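Local coordinates for protein histidine--tRNA ligase (Thermus thermophilus, PDB 1H4V) that joins L-histidine to tRNA(His) at the expense of ATP, which is split to AMP and diphosphate, and works as a homodimer, at residues A[342-347]-A[382-387]; A[346-351]-A[357-362]. One frame throughout, in Å; residues are numbered along the deposited sequence.

Interaction 1: residues A[342-347]-A[382-387]; sequences AEAFYL and GFLGED
L384 reaches from its strand to the helix backbone with a single methyl group. L384 CD1 lies 3.4 Å from A344 CA and 3.8 Å from E343 C, so the tip of the leucine meets the turn of main chain between these two residues as well as side chains. Two torsions account for this reach: CG is set anti to the carbonyl carbon and beside the backbone N (chi1 -70°), and the extended second torsion (chi2 174°) carries CD1 onward to the helix. Around that methyl, A344 CB comes to 3.8 Å from L384 CD1 and the CB of E343 to 4.2 Å. L347, one turn further along, points its CB at the strand, but its CD2 stays 4.5 Å from L384 CD1, a looser contact at the margin. E343 behaves differently: it starts toward the strand, then bends its carboxylate away to form a salt bridge through OE1 with R246 of the second subunit. The short segment axes come within 9.3 Å at 136°, a spacing filled largely by the one leucine. Both L347 and A344 also touch L333 on the neighbouring strand 331-335, which places the contact where helix 338-351 covers the sheet of the anticodon-binding domain. Within this pair of segments the attachment is therefore apolar and shape-dependent, a single leucine methyl laid on the helix main chain beside a small alanine, while the charged end of E343 is directed out of the core and into the dimer interface.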
loop_
_atom_site.group_PDB
_atom_site.type_symbol
_atom_site.label_atom_id
_atom_site.label_comp_id
_atom_site.label_asym_id
_atom_site.label_seq_id
_atom_site.Cartn_x
_atom_site.Cartn_y
_atom_site.Cartn_z
ATOM N N ALA A 342 -27.045 1.706 23.592
ATOM C CA ALA A 342 -27.491 1.142 22.325
ATOM C C ALA A 342 -28.052 2.234 21.418
ATOM O O ALA A 342 -27.799 2.245 20.213
ATOM C CB ALA A 342 -28.552 0.090 22.571
ATOM N N GLU A 343 -28.821 3.146 22.000
ATOM C CA GLU A 343 -29.410 4.232 21.234
ATOM C C GLU A 343 -28.320 5.145 20.666
ATOM O O GLU A 343 -28.480 5.712 19.590
ATOM C CB GLU A 343 -30.367 5.046 22.111
ATOM C CG GLU A 343 -31.466 4.236 22.770
ATOM C CD GLU A 343 -32.388 3.542 21.777
ATOM O OE1 GLU A 343 -32.710 4.145 20.726
ATOM O OE2 GLU A 343 -32.807 2.394 22.064
ATOM N N ALA A 344 -27.211 5.287 21.387
ATOM C CA ALA A 344 -26.117 6.129 20.910
ATOM C C ALA A 344 -25.508 5.485 19.666
ATOM O O ALA A 344 -25.109 6.170 18.711
ATOM C CB ALA A 344 -25.059 6.283 21.989
ATOM N N PHE A 345 -25.444 4.159 19.690
ATOM C CA PHE A 345 -24.908 3.384 18.588
ATOM C C PHE A 345 -25.829 3.516 17.383
ATOM O O PHE A 345 -25.365 3.744 16.273
ATOM C CB PHE A 345 -24.767 1.919 19.027
ATOM C CG PHE A 345 -24.590 0.944 17.893
ATOM C CD1 PHE A 345 -23.574 1.109 16.951
ATOM C CD2 PHE A 345 -25.404 -0.181 17.804
ATOM C CE1 PHE A 345 -23.367 0.165 15.943
ATOM C CE2 PHE A 345 -25.203 -1.136 16.794
ATOM C CZ PHE A 345 -24.184 -0.963 15.867
ATOM N N TYR A 346 -27.135 3.402 17.604
ATOM C CA TYR A 346 -28.106 3.500 16.505
ATOM C C TYR A 346 -28.059 4.865 15.851
ATOM O O TYR A 346 -28.159 4.975 14.633
ATOM C CB TYR A 346 -29.525 3.248 17.007
ATOM C CG TYR A 346 -29.702 1.907 17.671
ATOM C CD1 TYR A 346 -30.664 1.722 18.657
ATOM C CD2 TYR A 346 -28.906 0.820 17.316
ATOM C CE1 TYR A 346 -30.826 0.491 19.276
ATOM C CE2 TYR A 346 -29.063 -0.415 17.927
ATOM C CZ TYR A 346 -30.026 -0.574 18.908
ATOM O OH TYR A 346 -30.193 -1.798 19.523
ATOM N N LEU A 347 -27.912 5.906 16.666
ATOM C CA LEU A 347 -27.848 7.267 16.154
ATOM C C LEU A 347 -26.553 7.488 15.372
ATOM O O LEU A 347 -26.577 8.025 14.271
ATOM C CB LEU A 347 -27.949 8.281 17.305
ATOM C CG LEU A 347 -27.753 9.749 16.910
ATOM C CD1 LEU A 347 -28.736 10.126 15.816
ATOM C CD2 LEU A 347 -27.943 10.641 18.140
ATOM N N GLY A 382 -22.779 14.916 22.007
ATOM C CA GLY A 382 -24.193 14.589 22.007
ATOM C C GLY A 382 -24.543 13.899 23.306
ATOM O O GLY A 382 -23.731 13.157 23.864
ATOM N N PHE A 383 -25.744 14.137 23.806
ATOM C CA PHE A 383 -26.143 13.513 25.049
ATOM C C PHE A 383 -27.463 12.787 24.923
ATOM O O PHE A 383 -28.440 13.331 24.403
ATOM C CB PHE A 383 -26.217 14.554 26.169
ATOM C CG PHE A 383 -24.912 15.233 26.436
ATOM C CD1 PHE A 383 -24.473 16.269 25.620
ATOM C CD2 PHE A 383 -24.096 14.810 27.485
ATOM C CE1 PHE A 383 -23.237 16.875 25.842
ATOM C CE2 PHE A 383 -22.855 15.412 27.716
ATOM C CZ PHE A 383 -22.428 16.443 26.895
ATOM N N LEU A 384 -27.475 11.545 25.393
ATOM C CA LEU A 384 -28.673 10.722 25.349
ATOM C C LEU A 384 -28.992 10.164 26.731
ATOM O O LEU A 384 -28.250 9.347 27.281
ATOM C CB LEU A 384 -28.499 9.571 24.363
ATOM C CG LEU A 384 -28.444 9.887 22.871
ATOM C CD1 LEU A 384 -28.106 8.607 22.114
ATOM C CD2 LEU A 384 -29.781 10.435 22.401
ATOM N N GLY A 385 -30.100 10.624 27.286
ATOM C CA GLY A 385 -30.516 10.162 28.588
ATOM C C GLY A 385 -31.971 9.753 28.529
ATOM O O GLY A 385 -32.597 9.763 27.461
ATOM N N GLU A 386 -32.507 9.399 29.691
ATOM C CA GLU A 386 -33.891 8.978 29.812
ATOM C C GLU A 386 -34.829 9.981 29.150
ATOM O O GLU A 386 -35.730 9.595 28.405
ATOM C CB GLU A 386 -34.238 8.830 31.286
ATOM C CG GLU A 386 -35.503 8.061 31.554
ATOM C CD GLU A 386 -35.761 7.893 33.033
ATOM O OE1 GLU A 386 -36.649 7.089 33.383
ATOM O OE2 GLU A 386 -35.082 8.567 33.846
ATOM N N ASP A 387 -34.598 11.266 29.406
ATOM C CA ASP A 387 -35.427 12.325 28.845
ATOM C C ASP A 387 -35.427 12.357 27.312
ATOM O O ASP A 387 -36.491 12.356 26.691
ATOM C CB ASP A 387 -34.985 13.694 29.387
ATOM C CG ASP A 387 -35.048 13.776 30.913
ATOM O OD1 ASP A 387 -34.240 13.092 31.588
ATOM O OD2 ASP A 387 -35.905 14.522 31.439
#

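Interaction 2: residues A[346-351]-A[357-362]; sequences YLAEAL and AEYALA
A348 turns its CB toward strand 357-359 and meets two residues there at once. A348 CB is 3.7 Å from A357 O. On the Y359 side, A348 CB lies 3.8 Å from Y359 CD2, approaching that ring obliquely. A small residue on the helix allows this closeness: the short axes are 7.6 Å apart, nearly antiparallel at 167°, and A348 and A357 have CA atoms 5.1 Å apart. Y359 has CG lodged between its backbone N and carbonyl carbon (chi1 59°), which brings ring carbon CD2 of Y359 to the methyl of A348. Packing slackens at L351, whose CB stands 4.2 Å from A357 CB, and the rest of the leucine also packs on V412, P413 and L416 of helix 412-419. Farther out, A350 is exposed, and E358 directs its CB away from the helix, with OE2 in a salt bridge to R356. Both segments belong to a beta-alpha-beta unit, in which helix 338-351 leads from strand 331-335 to strand 357-359; these strands pair in parallel, and 357-359 forms one border of the five-stranded sheet within this chain.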
loop_
_atom_site.group_PDB
_atom_site.type_symbol
_atom_site.label_atom_id
_atom_site.label_comp_id
_atom_site.label_asym_id
_atom_site.label_seq_id
_atom_site.Cartn_x
_atom_site.Cartn_y
_atom_site.Cartn_z
ATOM N N TYR A 346 -27.135 3.402 17.604
ATOM C CA TYR A 346 -28.106 3.500 16.505
ATOM C C TYR A 346 -28.059 4.865 15.851
ATOM O O TYR A 346 -28.159 4.975 14.633
ATOM C CB TYR A 346 -29.525 3.248 17.007
ATOM C CG TYR A 346 -29.702 1.907 17.671
ATOM C CD1 TYR A 346 -30.664 1.722 18.657
ATOM C CD2 TYR A 346 -28.906 0.820 17.316
ATOM C CE1 TYR A 346 -30.826 0.491 19.276
ATOM C CE2 TYR A 346 -29.063 -0.415 17.927
ATOM C CZ TYR A 346 -30.026 -0.574 18.908
ATOM O OH TYR A 346 -30.193 -1.798 19.523
ATOM N N LEU A 347 -27.912 5.906 16.666
ATOM C CA LEU A 347 -27.848 7.267 16.154
ATOM C C LEU A 347 -26.553 7.488 15.372
ATOM O O LEU A 347 -26.577 8.025 14.271
ATOM C CB LEU A 347 -27.949 8.281 17.305
ATOM C CG LEU A 347 -27.753 9.749 16.910
ATOM C CD1 LEU A 347 -28.736 10.126 15.816
ATOM C CD2 LEU A 347 -27.943 10.641 18.140
ATOM N N ALA A 348 -25.423 7.076 15.940
ATOM C CA ALA A 348 -24.147 7.238 15.250
ATOM C C ALA A 348 -24.177 6.492 13.904
ATOM O O ALA A 348 -23.707 7.008 12.889
ATOM C CB ALA A 348 -23.006 6.719 16.119
ATOM N N GLU A 349 -24.732 5.286 13.891
ATOM C CA GLU A 349 -24.806 4.527 12.651
ATOM C C GLU A 349 -25.675 5.226 11.607
ATOM O O GLU A 349 -25.428 5.111 10.410
ATOM C CB GLU A 349 -25.336 3.115 12.908
ATOM C CG GLU A 349 -24.258 2.035 12.846
ATOM C CD GLU A 349 -23.531 2.013 11.504
ATOM O OE1 GLU A 349 -24.211 1.896 10.457
ATOM O OE2 GLU A 349 -22.280 2.111 11.492
ATOM N N ALA A 350 -26.680 5.965 12.066
ATOM C CA ALA A 350 -27.574 6.688 11.167
ATOM C C ALA A 350 -26.887 7.905 10.555
ATOM O O ALA A 350 -27.322 8.423 9.526
ATOM C CB ALA A 350 -28.829 7.133 11.925
ATOM N N LEU A 351 -25.814 8.358 11.192
ATOM C CA LEU A 351 -25.074 9.522 10.729
ATOM C C LEU A 351 -23.839 9.181 9.890
ATOM O O LEU A 351 -23.289 10.049 9.212
ATOM C CB LEU A 351 -24.672 10.376 11.941
ATOM C CG LEU A 351 -25.859 10.959 12.727
ATOM C CD1 LEU A 351 -25.384 11.576 14.028
ATOM C CD2 LEU A 351 -26.578 12.002 11.861
ATOM N N ALA A 357 -19.107 9.897 13.425
ATOM C CA ALA A 357 -19.796 9.922 14.712
ATOM C C ALA A 357 -19.384 8.760 15.598
ATOM O O ALA A 357 -19.486 7.600 15.203
ATOM C CB ALA A 357 -21.306 9.904 14.491
ATOM N N GLU A 358 -18.918 9.082 16.799
ATOM C CA GLU A 358 -18.489 8.065 17.741
ATOM C C GLU A 358 -19.310 8.129 19.017
ATOM O O GLU A 358 -20.055 9.079 19.243
ATOM C CB GLU A 358 -16.998 8.231 18.036
ATOM C CG GLU A 358 -16.128 7.953 16.812
ATOM C CD GLU A 358 -14.653 8.239 17.042
ATOM O OE1 GLU A 358 -14.077 7.668 17.994
ATOM O OE2 GLU A 358 -14.071 9.029 16.264
ATOM N N TYR A 359 -19.172 7.117 19.858
ATOM C CA TYR A 359 -19.945 7.069 21.085
ATOM C C TYR A 359 -19.222 6.281 22.167
ATOM O O TYR A 359 -18.410 5.411 21.870
ATOM C CB TYR A 359 -21.294 6.414 20.787
ATOM C CG TYR A 359 -21.147 5.016 20.228
ATOM C CD1 TYR A 359 -20.924 3.925 21.072
ATOM C CD2 TYR A 359 -21.144 4.792 18.851
ATOM C CE1 TYR A 359 -20.692 2.654 20.559
ATOM C CE2 TYR A 359 -20.915 3.523 18.329
ATOM C CZ TYR A 359 -20.686 2.462 19.190
ATOM O OH TYR A 359 -20.406 1.216 18.680
ATOM N N ALA A 360 -19.525 6.587 23.423
ATOM C CA ALA A 360 -18.916 5.887 24.547
ATOM C C ALA A 360 -19.734 4.619 24.763
ATOM O O ALA A 360 -20.945 4.617 24.535
ATOM C CB ALA A 360 -18.957 6.766 25.800
ATOM N N LEU A 361 -19.077 3.546 25.192
ATOM C CA LEU A 361 -19.770 2.281 25.423
ATOM C C LEU A 361 -20.399 2.128 26.798
ATOM O O LEU A 361 -21.160 1.192 27.021
ATOM C CB LEU A 361 -18.836 1.100 25.190
ATOM C CG LEU A 361 -18.909 0.431 23.820
ATOM C CD1 LEU A 361 -17.976 -0.787 23.816
ATOM C CD2 LEU A 361 -20.346 0.016 23.525
ATOM N N ALA A 362 -20.083 3.025 27.721
ATOM C CA ALA A 362 -20.652 2.943 29.064
ATOM C C ALA A 362 -21.221 4.289 29.471
ATOM O O ALA A 362 -20.806 5.324 28.959
ATOM C CB ALA A 362 -19.583 2.509 30.064
#

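Along the chain, helix 338-351 comes first, then strand 357-359 (interaction 2) and strand 380-384 (interaction 1), with the centres of the two contacts about 8 Å apart. The helix is common to both, and Y346 and L347 belong to both of its segments. The two partner strands flank strand 331-335 in one mixed sheet, so the helix spans the strand between them and packs on its two neighbours. A344 CB and Y359 CB, 4.0 Å apart, connect the contacts directly. Both lie in the anticodon-binding domain and border the second subunit, where Y346 OH hydrogen-bonds H243 ND1 of the second subunit, consistent with domain packing and dimer contact sharing this helix.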